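Local coordinates for autoinducer 2-binding protein LsrB (Clostridium saccharobutylicum DSM 13864, PDB 6DSP) that binds the quorum-sensing signal autoinducer-2, held here as its cyclic tetrahydroxytetrahydrofuran form, in a pocket of a periplasmic-binding-protein fold, at residues Gln44-Gln49 with Cys273-Ala278; Val24-Lys29 with Glu37-Gly42; Ser170-Gly175 with Pro191-Ser196. One frame throughout, in Å; residues are numbered along the deposited sequence.

Interaction 1 of 3, residues Gln44-Gln49 with Cys273-Ala278; sequences QKYSEQ and CGIQGA
Tyr46 reaches from its helix onto the first turns of helix 273-288 and meets two aliphatic side chains. Near the base of the ring the methyl of Ala278 is closest, with Ala278 CB 3.6 Å from Tyr46 CD2 and equally near the tyrosine CB, so it sits against the root of the side chain and one flank of the ring. Farther out, the phenol crosses the end of Ile275 obliquely, and CD1 of Ile275 lies 3.8 Å from Tyr46 OH; the CG1 of Ile275 is 4.2 Å from Tyr46 CZ. With CG turned beside the backbone N (chi1 -78°), the ring spans the one helical turn that separates Ile275 from Ala278. The two helices come near enough for the CA atoms of Tyr46 and Ala278 to stand 6.0 Å apart.

Around this first shell, Trp50, one turn on from Tyr46, brings its ring against the tyrosine and also touches Ala278, while Thr303 and Val304 pack on Tyr46 from a loop. At the start of helix 273-288, Asp272 OD1 accepts a hydrogen bond from Ile275 N. No hydrogen bond joins the two segments: van der Waals contact holds them, even at the phenol oxygen, which meets only carbons of Ile275 here.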
ATOM      1  N   GLN A  44       8.946  11.508  10.237  1.00 16.51           N
ATOM      2  CA  GLN A  44       9.456  12.708  10.893  1.00 16.48           C
ATOM      3  C   GLN A  44       9.751  12.443  12.365  1.00 18.02           C
ATOM      4  O   GLN A  44      10.804  12.845  12.882  1.00 19.04           O
ATOM      5  CB  GLN A  44       8.464  13.869  10.755  1.00 16.45           C
ATOM      6  CG  GLN A  44       8.229  14.356   9.344  1.00 16.16           C
ATOM      7  CD  GLN A  44       9.522  14.743   8.628  1.00 16.39           C
ATOM      8  OE1 GLN A  44      10.409  15.384   9.219  1.00 17.41           O
ATOM      9  NE2 GLN A  44       9.616  14.416   7.355  1.00 16.82           N
ATOM     10  N   LYS A  45       8.813  11.793  13.077  1.00 18.48           N
ATOM     11  CA  LYS A  45       9.007  11.539  14.499  1.00 20.91           C
ATOM     12  C   LYS A  45      10.267  10.717  14.753  1.00 20.40           C
ATOM     13  O   LYS A  45      11.089  11.064  15.613  1.00 21.38           O
ATOM     14  CB  LYS A  45       7.780  10.842  15.070  1.00 24.35           C
ATOM     15  CG  LYS A  45       7.937  10.495  16.544  1.00 29.09           C
ATOM     16  CD  LYS A  45       6.745   9.688  17.039  1.00 33.53           C
ATOM     17  CE  LYS A  45       7.102   8.213  17.168  1.00 36.88           C
ATOM     18  NZ  LYS A  45       8.239   8.016  18.120  1.00 38.83           N
ATOM     19  N   TYR A  46      10.446   9.630  14.012  1.00 19.66           N
ATOM     20  CA  TYR A  46      11.584   8.762  14.280  1.00 19.46           C
ATOM     21  C   TYR A  46      12.892   9.390  13.817  1.00 20.04           C
ATOM     22  O   TYR A  46      13.912   9.283  14.508  1.00 20.22           O
ATOM     23  CB  TYR A  46      11.374   7.389  13.634  1.00 19.27           C
ATOM     24  CG  TYR A  46      10.451   6.472  14.388  1.00 20.78           C
ATOM     25  CD1 TYR A  46      10.950   5.619  15.364  1.00 22.00           C
ATOM     26  CD2 TYR A  46       9.087   6.465  14.138  1.00 21.96           C
ATOM     27  CE1 TYR A  46      10.100   4.768  16.078  1.00 23.87           C
ATOM     28  CE2 TYR A  46       8.238   5.635  14.834  1.00 23.94           C
ATOM     29  CZ  TYR A  46       8.742   4.777  15.799  1.00 25.22           C
ATOM     30  OH  TYR A  46       7.870   3.953  16.474  1.00 28.09           O
ATOM     31  N   SER A  47      12.902  10.042  12.656  1.00 20.15           N
ATOM     32  CA  SER A  47      14.163  10.619  12.197  1.00 20.85           C
ATOM     33  C   SER A  47      14.644  11.714  13.132  1.00 22.31           C
ATOM     34  O   SER A  47      15.851  11.905  13.277  1.00 21.90           O
ATOM     35  CB  SER A  47      14.038  11.145  10.765  1.00 20.43           C
ATOM     36  OG  SER A  47      13.068  12.174  10.664  1.00 20.42           O
ATOM     37  N   GLU A  48      13.730  12.437  13.788  1.00 25.07           N
ATOM     38  CA  GLU A  48      14.166  13.417  14.776  1.00 28.72           C
ATOM     39  C   GLU A  48      14.944  12.746  15.898  1.00 28.96           C
ATOM     40  O   GLU A  48      15.947  13.287  16.386  1.00 29.71           O
ATOM     41  CB  GLU A  48      12.941  14.124  15.353  1.00 33.28           C
ATOM     42  CG  GLU A  48      12.234  15.054  14.393  1.00 38.73           C
ATOM     43  CD  GLU A  48      12.843  16.436  14.380  1.00 43.38           C
ATOM     44  OE1 GLU A  48      12.596  17.188  13.408  1.00 45.01           O
ATOM     45  OE2 GLU A  48      13.579  16.765  15.339  1.00 44.97           O
ATOM     46  N   GLN A  49      14.483  11.572  16.337  1.00 29.11           N
ATOM     47  CA  GLN A  49      15.194  10.828  17.366  1.00 30.93           C
ATOM     48  C   GLN A  49      16.495  10.236  16.847  1.00 29.15           C
ATOM     49  O   GLN A  49      17.475  10.162  17.593  1.00 29.99           O
ATOM     50  CB  GLN A  49      14.301   9.723  17.923  1.00 35.55           C
ATOM     51  CG  GLN A  49      13.126  10.257  18.707  1.00 40.25           C
ATOM     52  CD  GLN A  49      13.556  11.241  19.787  1.00 44.65           C
ATOM     53  OE1 GLN A  49      14.359  10.909  20.667  1.00 46.61           O
ATOM     54  NE2 GLN A  49      13.040  12.466  19.714  1.00 45.70           N
ATOM     55  N   CYS A 273       1.795   2.190   9.115  1.00 14.86           N
ATOM     56  CA  CYS A 273       2.480   2.877   8.026  1.00 14.49           C
ATOM     57  C   CYS A 273       3.443   3.950   8.523  1.00 14.87           C
ATOM     58  O   CYS A 273       4.387   4.281   7.802  1.00 14.73           O
ATOM     59  CB  CYS A 273       1.492   3.442   7.003  1.00 14.93           C
ATOM     60  SG  CYS A 273       0.468   4.775   7.644  1.00 16.34           S
ATOM     61  N   GLY A 274       3.237   4.494   9.729  1.00 15.33           N
ATOM     62  CA  GLY A 274       4.207   5.414  10.300  1.00 15.53           C
ATOM     63  C   GLY A 274       5.535   4.750  10.577  1.00 15.73           C
ATOM     64  O   GLY A 274       6.587   5.281  10.215  1.00 15.75           O
ATOM     65  N   ILE A 275       5.514   3.577  11.215  1.00 16.59           N
ATOM     66  CA  ILE A 275       6.760   2.855  11.441  1.00 18.17           C
ATOM     67  C   ILE A 275       7.333   2.375  10.118  1.00 16.06           C
ATOM     68  O   ILE A 275       8.551   2.356   9.935  1.00 16.11           O
ATOM     69  CB  ILE A 275       6.592   1.734  12.485  1.00 22.33           C
ATOM     70  CG1 ILE A 275       7.909   1.528  13.252  1.00 25.04           C
ATOM     71  CG2 ILE A 275       6.218   0.428  11.855  1.00 24.32           C
ATOM     72  CD1 ILE A 275       7.756   0.709  14.491  1.00 27.05           C
ATOM     73  N   GLN A 276       6.474   2.041   9.157  1.00 14.74           N
ATOM     74  CA  GLN A 276       6.964   1.615   7.849  1.00 14.10           C
ATOM     75  C   GLN A 276       7.735   2.735   7.156  1.00 14.12           C
ATOM     76  O   GLN A 276       8.828   2.511   6.631  1.00 14.58           O
ATOM     77  CB  GLN A 276       5.796   1.160   6.978  1.00 13.76           C
ATOM     78  CG  GLN A 276       6.284   0.604   5.636  1.00 13.24           C
ATOM     79  CD  GLN A 276       5.153   0.302   4.674  1.00 13.01           C
ATOM     80  OE1 GLN A 276       4.009   0.673   4.914  1.00 13.74           O
ATOM     81  NE2 GLN A 276       5.467  -0.420   3.609  1.00 13.13           N
ATOM     82  N   GLY A 277       7.158   3.945   7.120  1.00 14.10           N
ATOM     83  CA  GLY A 277       7.875   5.059   6.504  1.00 14.63           C
ATOM     84  C   GLY A 277       9.176   5.340   7.231  1.00 14.89           C
ATOM     85  O   GLY A 277      10.211   5.579   6.609  1.00 14.64           O
ATOM     86  N   ALA A 278       9.141   5.292   8.562  1.00 15.01           N
ATOM     87  CA  ALA A 278      10.359   5.496   9.339  1.00 15.29           C
ATOM     88  C   ALA A 278      11.400   4.441   9.005  1.00 14.98           C
ATOM     89  O   ALA A 278      12.580   4.764   8.837  1.00 15.31           O
ATOM     90  CB  ALA A 278      10.041   5.476  10.828  1.00 15.88           C
TER

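Interaction 2 of 3, residues Val24-Lys29 with Glu37-Gly42; sequences VTFIPK and ESANKG. With PAV ((2R,4S)-2-methyl-2,3,3,4-tetrahydroxytetrahydrofuran), chain C.
The Phe26 ring meets helix 34-50 with its rim, directed at the helix backbone more than at side chains. Phe26 CE2 lies 3.8 Å from Asn40 CA and 4.0 Å from Ala39 C, both near the plane of the ring, and Asn40 N also stands at its edge in plane. Of this helix segment, the methyl it meets is that of Ala39, whose CB is 4.2 Å from Phe26 CZ. Phe26 CG extends anti to the backbone N (chi1 -177°), which carries the ring off the strand to the helix. Asn40 runs past it in the reverse direction, its amide plane 29° from the ring, with OD1 3.8 Å from Phe26 CD2; that oxygen accepts a hydrogen bond from Gln44 NE2, one turn along the helix.

Strand 23-27, helix 34-50 and strand 53-56 form a beta-alpha-beta unit, and this buried contact lays its helix on its first strand. Val54 and Tyr56 of the second strand also touch Phe26, as do Trp109 and, from helix 273-288, Cys281.

Beyond the strand end the chain enters the ligand pocket. Lys29, extended beyond CG, sends NZ to O4 of the bound autoinducer-2, donating a hydrogen bond of 2.8 Å. The same NZ forms a salt bridge with Asp167 OD1, while Asp167 OD2 hydrogen-bonds the ligand.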
ATOM      1  N   VAL A  24      17.427  12.257   3.787  1.00 15.41           N
ATOM      2  CA  VAL A  24      16.655  11.298   2.996  1.00 14.25           C
ATOM      3  C   VAL A  24      15.436  12.012   2.437  1.00 13.87           C
ATOM      4  O   VAL A  24      14.671  12.619   3.195  1.00 14.50           O
ATOM      5  CB  VAL A  24      16.206  10.103   3.857  1.00 14.91           C
ATOM      6  CG1 VAL A  24      15.394   9.131   3.005  1.00 16.07           C
ATOM      7  CG2 VAL A  24      17.405   9.414   4.506  1.00 15.20           C
ATOM      8  N   THR A  25      15.239  11.932   1.116  1.00 12.64           N
ATOM      9  CA  THR A  25      14.032  12.463   0.481  1.00 11.72           C
ATOM     10  C   THR A  25      12.991  11.345   0.463  1.00 11.71           C
ATOM     11  O   THR A  25      13.237  10.263  -0.096  1.00 12.93           O
ATOM     12  CB  THR A  25      14.317  12.961  -0.937  1.00 12.52           C
ATOM     13  OG1 THR A  25      15.377  13.930  -0.900  1.00 14.56           O
ATOM     14  CG2 THR A  25      13.076  13.576  -1.551  1.00 13.57           C
ATOM     15  N   PHE A  26      11.880  11.574   1.144  1.00 11.42           N
ATOM     16  CA  PHE A  26      10.835  10.571   1.324  1.00 11.39           C
ATOM     17  C   PHE A  26       9.713  10.926   0.361  1.00 11.23           C
ATOM     18  O   PHE A  26       9.082  11.988   0.499  1.00 12.34           O
ATOM     19  CB  PHE A  26      10.373  10.597   2.786  1.00 12.77           C
ATOM     20  CG  PHE A  26       9.337   9.552   3.153  1.00 12.18           C
ATOM     21  CD1 PHE A  26       9.526   8.213   2.830  1.00 12.27           C
ATOM     22  CD2 PHE A  26       8.225   9.886   3.908  1.00 13.46           C
ATOM     23  CE1 PHE A  26       8.613   7.240   3.274  1.00 13.09           C
ATOM     24  CE2 PHE A  26       7.314   8.920   4.319  1.00 13.93           C
ATOM     25  CZ  PHE A  26       7.496   7.600   3.976  1.00 13.12           C
ATOM     26  N   ILE A  27       9.467  10.053  -0.605  1.00 11.17           N
ATOM     27  CA  ILE A  27       8.567  10.352  -1.717  1.00 11.31           C
ATOM     28  C   ILE A  27       7.354   9.424  -1.651  1.00 11.00           C
ATOM     29  O   ILE A  27       7.506   8.196  -1.736  1.00 11.90           O
ATOM     30  CB  ILE A  27       9.261  10.223  -3.084  1.00 11.62           C
ATOM     31  CG1 ILE A  27      10.524  11.100  -3.127  1.00 11.90           C
ATOM     32  CG2 ILE A  27       8.262  10.577  -4.204  1.00 12.11           C
ATOM     33  CD1 ILE A  27      11.350  10.952  -4.395  1.00 12.51           C
ATOM     34  N   PRO A  28       6.142   9.969  -1.516  1.00 10.84           N
ATOM     35  CA  PRO A  28       4.929   9.165  -1.488  1.00 10.77           C
ATOM     36  C   PRO A  28       4.383   8.994  -2.904  1.00 10.61           C
ATOM     37  O   PRO A  28       4.841   9.637  -3.848  1.00 11.26           O
ATOM     38  CB  PRO A  28       3.977  10.068  -0.698  1.00 10.98           C
ATOM     39  CG  PRO A  28       4.344  11.471  -1.182  1.00 10.94           C
ATOM     40  CD  PRO A  28       5.849  11.414  -1.300  1.00 10.63           C
ATOM     41  N   LYS A  29       3.384   8.114  -3.039  1.00 10.63           N
ATOM     42  CA  LYS A  29       2.696   8.045  -4.330  1.00 11.21           C
ATOM     43  C   LYS A  29       1.997   9.359  -4.654  1.00 11.42           C
ATOM     44  O   LYS A  29       1.913   9.740  -5.832  1.00 12.59           O
ATOM     45  CB  LYS A  29       1.675   6.904  -4.346  1.00 10.35           C
ATOM     46  CG  LYS A  29       2.261   5.537  -4.398  1.00 10.48           C
ATOM     47  CD  LYS A  29       1.141   4.476  -4.507  1.00 10.49           C
ATOM     48  CE  LYS A  29       1.647   3.052  -4.493  1.00 10.45           C
ATOM     49  NZ  LYS A  29       0.471   2.127  -4.440  1.00 11.43           N
ATOM     50  N   GLU A  37       0.326  10.854   4.428  1.00 12.31           N
ATOM     51  CA  GLU A  37       0.547  11.850   5.466  1.00 13.71           C
ATOM     52  C   GLU A  37       0.883  11.190   6.787  1.00 14.07           C
ATOM     53  O   GLU A  37       1.771  11.650   7.509  1.00 14.43           O
ATOM     54  CB  GLU A  37      -0.675  12.754   5.576  1.00 14.70           C
ATOM     55  CG  GLU A  37      -0.893  13.582   4.298  1.00 15.88           C
ATOM     56  CD  GLU A  37       0.306  14.490   3.935  1.00 17.45           C
ATOM     57  OE1 GLU A  37       0.890  15.160   4.838  1.00 18.82           O
ATOM     58  OE2 GLU A  37       0.675  14.525   2.722  1.00 18.12           O
ATOM     59  N   SER A  38       0.185  10.096   7.132  1.00 14.09           N
ATOM     60  CA  SER A  38       0.490   9.381   8.369  1.00 14.39           C
ATOM     61  C   SER A  38       1.854   8.708   8.305  1.00 14.04           C
ATOM     62  O   SER A  38       2.595   8.680   9.305  1.00 14.59           O
ATOM     63  CB  SER A  38      -0.618   8.384   8.665  1.00 16.04           C
ATOM     64  OG  SER A  38      -1.754   9.059   9.189  1.00 18.14           O
ATOM     65  N   ALA A  39       2.234   8.206   7.122  1.00 13.94           N
ATOM     66  CA  ALA A  39       3.550   7.598   7.015  1.00 13.98           C
ATOM     67  C   ALA A  39       4.631   8.646   7.244  1.00 13.50           C
ATOM     68  O   ALA A  39       5.641   8.387   7.912  1.00 14.34           O
ATOM     69  CB  ALA A  39       3.709   6.945   5.648  1.00 13.71           C
ATOM     70  N   ASN A  40       4.439   9.847   6.686  1.00 13.40           N
ATOM     71  CA  ASN A  40       5.436  10.889   6.907  1.00 13.52           C
ATOM     72  C   ASN A  40       5.445  11.343   8.358  1.00 14.48           C
ATOM     73  O   ASN A  40       6.502  11.679   8.894  1.00 15.03           O
ATOM     74  CB  ASN A  40       5.182  12.067   5.977  1.00 14.15           C
ATOM     75  CG  ASN A  40       6.217  13.159   6.160  1.00 14.69           C
ATOM     76  OD1 ASN A  40       7.435  12.907   6.077  1.00 14.83           O
ATOM     77  ND2 ASN A  40       5.743  14.360   6.466  1.00 14.55           N
ATOM     78  N   LYS A  41       4.283  11.394   9.016  1.00 14.93           N
ATOM     79  CA  LYS A  41       4.315  11.771  10.428  1.00 16.46           C
ATOM     80  C   LYS A  41       5.225  10.824  11.209  1.00 16.33           C
ATOM     81  O   LYS A  41       6.021  11.252  12.063  1.00 16.82           O
ATOM     82  CB  LYS A  41       2.897  11.836  10.998  1.00 18.99           C
ATOM     83  CG  LYS A  41       2.135  13.029  10.472  1.00 23.93           C
ATOM     84  CD  LYS A  41       0.673  13.001  10.950  1.00 29.24           C
ATOM     85  CE  LYS A  41      -0.131  14.141  10.334  1.00 33.59           C
ATOM     86  NZ  LYS A  41      -1.586  13.948  10.619  1.00 36.29           N
ATOM     87  N   GLY A  42       5.177   9.540  10.876  1.00 16.21           N
ATOM     88  CA  GLY A  42       6.071   8.587  11.517  1.00 16.07           C
ATOM     89  C   GLY A  42       7.520   8.784  11.122  1.00 15.84           C
ATOM     90  O   GLY A  42       8.417   8.797  11.985  1.00 16.53           O
TER
HETATM   91  O2  PAV C 401      -3.383   0.136  -0.252  1.00 16.29           O
HETATM   92  C2  PAV C 401      -2.494   1.250  -0.027  1.00 12.17           C
HETATM   93  C1  PAV C 401      -2.552   1.774   1.425  1.00 16.09           C
HETATM   94  O5  PAV C 401      -3.137   2.392  -0.823  1.00 11.84           O
HETATM   95  C5  PAV C 401      -2.144   3.272  -1.126  1.00 12.63           C
HETATM   96  C4  PAV C 401      -0.804   2.617  -0.744  1.00 13.53           C
HETATM   97  O4  PAV C 401       0.157   2.807  -1.779  1.00 12.39           O
HETATM   98  C3  PAV C 401      -1.224   1.160  -0.522  1.00 12.52           C
HETATM   99  O3  PAV C 401      -0.379   0.542   0.409  1.00 13.45           O
HETATM  100  O13 PAV C 401      -1.234   0.466  -1.749  1.00 12.53           O

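Interaction 3 of 3, residues Ser170-Gly175 with Pro191-Ser196; sequences SWQVEG and PDNYYS. With PAV ((2R,4S)-2-methyl-2,3,3,4-tetrahydroxytetrahydrofuran), chain C.
Gln172 and Asn193 join helix 166-182 to the 191-196 segment through their amides, and the direct link is one hydrogen bond: Gln172 NE2 donates to Asn193 OD1 at 3.0 Å. The bond is bent, with an N-H...O angle of 143°. The donor lies in the carbonyl plane of Asn193, on a lone pair, whereas the acceptor is tilted out of the glutamine's own amide plane. The two amide planes stand 83° apart. Gln172 gets there by leaving the helix with CG anti to the backbone N and then bending sharply at chi2 (-88°).

A second hydrogen bond is consistent with this orientation of the asparagine amide. Asn193 ND2 donates to Tyr195 OH at 3.0 Å, nearly straight and in the amide plane. Tyr195 in turn packs edge-to-face with Tyr160 of strand 155-160.

Water supplies the other bridge. It accepts from Gln172 NE2 and donates to Pro191 O at 2.7 Å, giving NE2 two acceptors at this surface contact.

Packing takes over next to Gln172 in the helix. Trp171 leaves the helix roughly at right angles to Gln172, into the ligand pocket, where its CH2 is 3.5 Å from O13 of the autoinducer-2 and O2 of the ligand lies at the ring edge, in plane; Phe250 meets the indole edge-to-face.

Strand 155-160, helix 166-182 and strand 187-195 make up a beta-alpha-beta unit of the periplasmic-binding-protein fold, with the polar link on one flank of its helix and a binding-site tryptophan on another.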
ATOM      1  N   SER A 170      -0.037  -6.816  -7.412  1.00 12.79           N
ATOM      2  CA  SER A 170       0.430  -8.101  -6.900  1.00 13.22           C
ATOM      3  C   SER A 170      -0.592  -8.700  -5.947  1.00 13.78           C
ATOM      4  O   SER A 170      -0.778  -9.925  -5.927  1.00 14.53           O
ATOM      5  CB  SER A 170       1.825  -7.982  -6.265  1.00 13.57           C
ATOM      6  OG  SER A 170       1.818  -7.342  -5.002  1.00 14.19           O
ATOM      7  N   TRP A 171      -1.285  -7.860  -5.178  1.00 13.21           N
ATOM      8  CA  TRP A 171      -2.316  -8.372  -4.286  1.00 13.47           C
ATOM      9  C   TRP A 171      -3.522  -8.883  -5.058  1.00 14.33           C
ATOM     10  O   TRP A 171      -4.108  -9.890  -4.671  1.00 14.68           O
ATOM     11  CB  TRP A 171      -2.739  -7.306  -3.278  1.00 13.21           C
ATOM     12  CG  TRP A 171      -1.601  -6.650  -2.560  1.00 12.32           C
ATOM     13  CD1 TRP A 171      -0.352  -7.126  -2.354  1.00 13.18           C
ATOM     14  CD2 TRP A 171      -1.617  -5.317  -2.036  1.00 12.39           C
ATOM     15  NE1 TRP A 171       0.423  -6.179  -1.720  1.00 12.84           N
ATOM     16  CE2 TRP A 171      -0.339  -5.056  -1.523  1.00 12.65           C
ATOM     17  CE3 TRP A 171      -2.597  -4.314  -1.950  1.00 12.64           C
ATOM     18  CZ2 TRP A 171      -0.018  -3.836  -0.920  1.00 12.96           C
ATOM     19  CZ3 TRP A 171      -2.264  -3.099  -1.376  1.00 13.12           C
ATOM     20  CH2 TRP A 171      -0.979  -2.871  -0.873  1.00 13.34           C
ATOM     21  N   GLN A 172      -3.944  -8.169  -6.104  1.00 13.87           N
ATOM     22  CA  GLN A 172      -5.062  -8.614  -6.922  1.00 13.71           C
ATOM     23  C   GLN A 172      -4.753  -9.964  -7.542  1.00 14.19           C
ATOM     24  O   GLN A 172      -5.583 -10.869  -7.497  1.00 15.17           O
ATOM     25  CB  GLN A 172      -5.379  -7.557  -7.982  1.00 14.41           C
ATOM     26  CG  GLN A 172      -6.670  -7.769  -8.715  1.00 15.50           C
ATOM     27  CD  GLN A 172      -6.594  -8.634  -9.943  1.00 16.66           C
ATOM     28  OE1 GLN A 172      -5.614  -9.279 -10.207  1.00 18.11           O
ATOM     29  NE2 GLN A 172      -7.685  -8.660 -10.681  1.00 16.90           N
ATOM     30  N   VAL A 173      -3.539 -10.141  -8.033  1.00 14.49           N
ATOM     31  CA  VAL A 173      -3.195 -11.415  -8.667  1.00 15.46           C
ATOM     32  C   VAL A 173      -3.286 -12.550  -7.660  1.00 15.98           C
ATOM     33  O   VAL A 173      -3.853 -13.613  -7.947  1.00 16.83           O
ATOM     34  CB  VAL A 173      -1.805 -11.329  -9.319  1.00 16.85           C
ATOM     35  CG1 VAL A 173      -1.326 -12.701  -9.701  1.00 17.49           C
ATOM     36  CG2 VAL A 173      -1.862 -10.414 -10.534  1.00 17.25           C
ATOM     37  N   GLU A 174      -2.730 -12.348  -6.468  1.00 16.20           N
ATOM     38  CA  GLU A 174      -2.760 -13.403  -5.460  1.00 17.73           C
ATOM     39  C   GLU A 174      -4.154 -13.590  -4.886  1.00 17.18           C
ATOM     40  O   GLU A 174      -4.559 -14.735  -4.617  1.00 18.11           O
ATOM     41  CB  GLU A 174      -1.766 -13.090  -4.351  1.00 20.21           C
ATOM     42  CG  GLU A 174      -0.304 -13.234  -4.806  1.00 23.50           C
ATOM     43  CD  GLU A 174      -0.036 -14.610  -5.390  1.00 28.47           C
ATOM     44  OE1 GLU A 174      -0.466 -15.595  -4.769  1.00 29.91           O
ATOM     45  OE2 GLU A 174       0.546 -14.687  -6.494  1.00 30.88           O
ATOM     46  N   GLY A 175      -4.907 -12.505  -4.698  1.00 16.09           N
ATOM     47  CA  GLY A 175      -6.265 -12.632  -4.195  1.00 15.81           C
ATOM     48  C   GLY A 175      -7.166 -13.362  -5.171  1.00 15.82           C
ATOM     49  O   GLY A 175      -7.987 -14.187  -4.769  1.00 16.76           O
ATOM     50  N   PRO A 191     -13.954  -8.274 -14.287  1.00 17.11           N
ATOM     51  CA  PRO A 191     -12.562  -8.762 -14.206  1.00 18.33           C
ATOM     52  C   PRO A 191     -11.504  -7.765 -14.657  1.00 17.31           C
ATOM     53  O   PRO A 191     -10.341  -7.937 -14.286  1.00 18.08           O
ATOM     54  CB  PRO A 191     -12.557 -10.034 -15.060  1.00 20.27           C
ATOM     55  CG  PRO A 191     -13.830 -10.052 -15.805  1.00 20.49           C
ATOM     56  CD  PRO A 191     -14.803  -9.096 -15.168  1.00 18.25           C
ATOM     57  N   ASP A 192     -11.860  -6.724 -15.415  1.00 15.97           N
ATOM     58  CA  ASP A 192     -10.870  -5.694 -15.758  1.00 15.05           C
ATOM     59  C   ASP A 192     -10.439  -4.893 -14.533  1.00 14.07           C
ATOM     60  O   ASP A 192      -9.391  -4.235 -14.575  1.00 15.00           O
ATOM     61  CB  ASP A 192     -11.483  -4.681 -16.727  1.00 16.15           C
ATOM     62  CG  ASP A 192     -11.561  -5.171 -18.161  1.00 17.79           C
ATOM     63  OD1 ASP A 192     -11.026  -6.251 -18.485  1.00 19.60           O
ATOM     64  OD2 ASP A 192     -12.153  -4.423 -18.974  1.00 17.78           O
ATOM     65  N   ASN A 193     -11.201  -4.953 -13.444  1.00 13.49           N
ATOM     66  CA  ASN A 193     -11.055  -4.127 -12.255  1.00 12.73           C
ATOM     67  C   ASN A 193     -11.509  -2.704 -12.536  1.00 13.10           C
ATOM     68  O   ASN A 193     -11.513  -2.251 -13.684  1.00 13.40           O
ATOM     69  CB  ASN A 193      -9.637  -4.062 -11.697  1.00 13.59           C
ATOM     70  CG  ASN A 193      -9.001  -5.418 -11.544  1.00 14.23           C
ATOM     71  OD1 ASN A 193      -9.587  -6.342 -10.971  1.00 15.51           O
ATOM     72  ND2 ASN A 193      -7.761  -5.532 -12.004  1.00 15.34           N
ATOM     73  N   TYR A 194     -11.898  -2.012 -11.486  1.00 12.74           N
ATOM     74  CA  TYR A 194     -12.178  -0.588 -11.563  1.00 11.89           C
ATOM     75  C   TYR A 194     -11.016   0.199 -10.973  1.00 12.11           C
ATOM     76  O   TYR A 194     -10.476  -0.157  -9.922  1.00 12.60           O
ATOM     77  CB  TYR A 194     -13.473  -0.261 -10.825  1.00 12.21           C
ATOM     78  CG  TYR A 194     -14.725  -0.617 -11.594  1.00 12.76           C
ATOM     79  CD1 TYR A 194     -15.334  -1.878 -11.457  1.00 13.09           C
ATOM     80  CD2 TYR A 194     -15.318   0.314 -12.434  1.00 13.64           C
ATOM     81  CE1 TYR A 194     -16.497  -2.182 -12.131  1.00 13.49           C
ATOM     82  CE2 TYR A 194     -16.497   0.018 -13.116  1.00 13.95           C
ATOM     83  CZ  TYR A 194     -17.069  -1.233 -12.964  1.00 13.94           C
ATOM     84  OH  TYR A 194     -18.225  -1.533 -13.629  1.00 15.59           O
ATOM     85  N   TYR A 195     -10.682   1.305 -11.632  1.00 11.83           N
ATOM     86  CA  TYR A 195      -9.526   2.115 -11.255  1.00 12.10           C
ATOM     87  C   TYR A 195      -9.941   3.563 -11.028  1.00 12.00           C
ATOM     88  O   TYR A 195     -10.648   4.156 -11.852  1.00 13.27           O
ATOM     89  CB  TYR A 195      -8.448   2.082 -12.354  1.00 11.76           C
ATOM     90  CG  TYR A 195      -7.928   0.687 -12.589  1.00 12.09           C
ATOM     91  CD1 TYR A 195      -7.316  -0.036 -11.548  1.00 12.52           C
ATOM     92  CD2 TYR A 195      -7.992   0.106 -13.864  1.00 12.71           C
ATOM     93  CE1 TYR A 195      -6.837  -1.349 -11.768  1.00 13.16           C
ATOM     94  CE2 TYR A 195      -7.525  -1.189 -14.090  1.00 13.54           C
ATOM     95  CZ  TYR A 195      -6.938  -1.903 -13.051  1.00 13.51           C
ATOM     96  OH  TYR A 195      -6.451  -3.173 -13.273  1.00 15.12           O
ATOM     97  N   SER A 196      -9.475   4.144  -9.913  1.00 11.60           N
ATOM     98  CA  SER A 196      -9.790   5.542  -9.597  1.00 11.76           C
ATOM     99  C   SER A 196      -8.561   6.424  -9.415  1.00 11.49           C
ATOM    100  O   SER A 196      -8.710   7.613  -9.079  1.00 12.52           O
ATOM    101  CB  SER A 196     -10.776   5.677  -8.434  1.00 12.33           C
ATOM    102  OG  SER A 196     -10.369   4.898  -7.322  1.00 12.31           O
TER
HETATM  103  O2  PAV C 401      -3.383   0.136  -0.252  1.00 16.29           O
HETATM  104  C2  PAV C 401      -2.494   1.250  -0.027  1.00 12.17           C
HETATM  105  C1  PAV C 401      -2.552   1.774   1.425  1.00 16.09           C
HETATM  106  O5  PAV C 401      -3.137   2.392  -0.823  1.00 11.84           O
HETATM  107  C5  PAV C 401      -2.144   3.272  -1.126  1.00 12.63           C
HETATM  108  C4  PAV C 401      -0.804   2.617  -0.744  1.00 13.53           C
HETATM  109  O4  PAV C 401       0.157   2.807  -1.779  1.00 12.39           O
HETATM  110  C3  PAV C 401      -1.224   1.160  -0.522  1.00 12.52           C
HETATM  111  O3  PAV C 401      -0.379   0.542   0.409  1.00 13.45           O
HETATM  112  O13 PAV C 401      -1.234   0.466  -1.749  1.00 12.53           O
HETATM  113  O   HOH W   1      -8.657  -9.881 -13.372  1.00 27.14           O

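From the N terminus, interaction 2 comes first, closing a short loop between strand 23-27 and helix 34-50 inside one beta-alpha-beta unit of the larger, mixed sheet. Farther along the same helix, interaction 1 opens and closes only at helix 273-288, so these two contacts are in series and share helix 34-50. They also touch: Gly277 CA packs on Phe26 CZ at 3.6 Å. Interaction 3 is nested within the long loop of interaction 1 and closes the short helix-to-strand connection in a beta-alpha-beta unit of the four-stranded parallel sheet, across the chain's centre, about 25 Å from interaction 2 between centres. The ligand lies between, touched by segments 24-29 and 170-175.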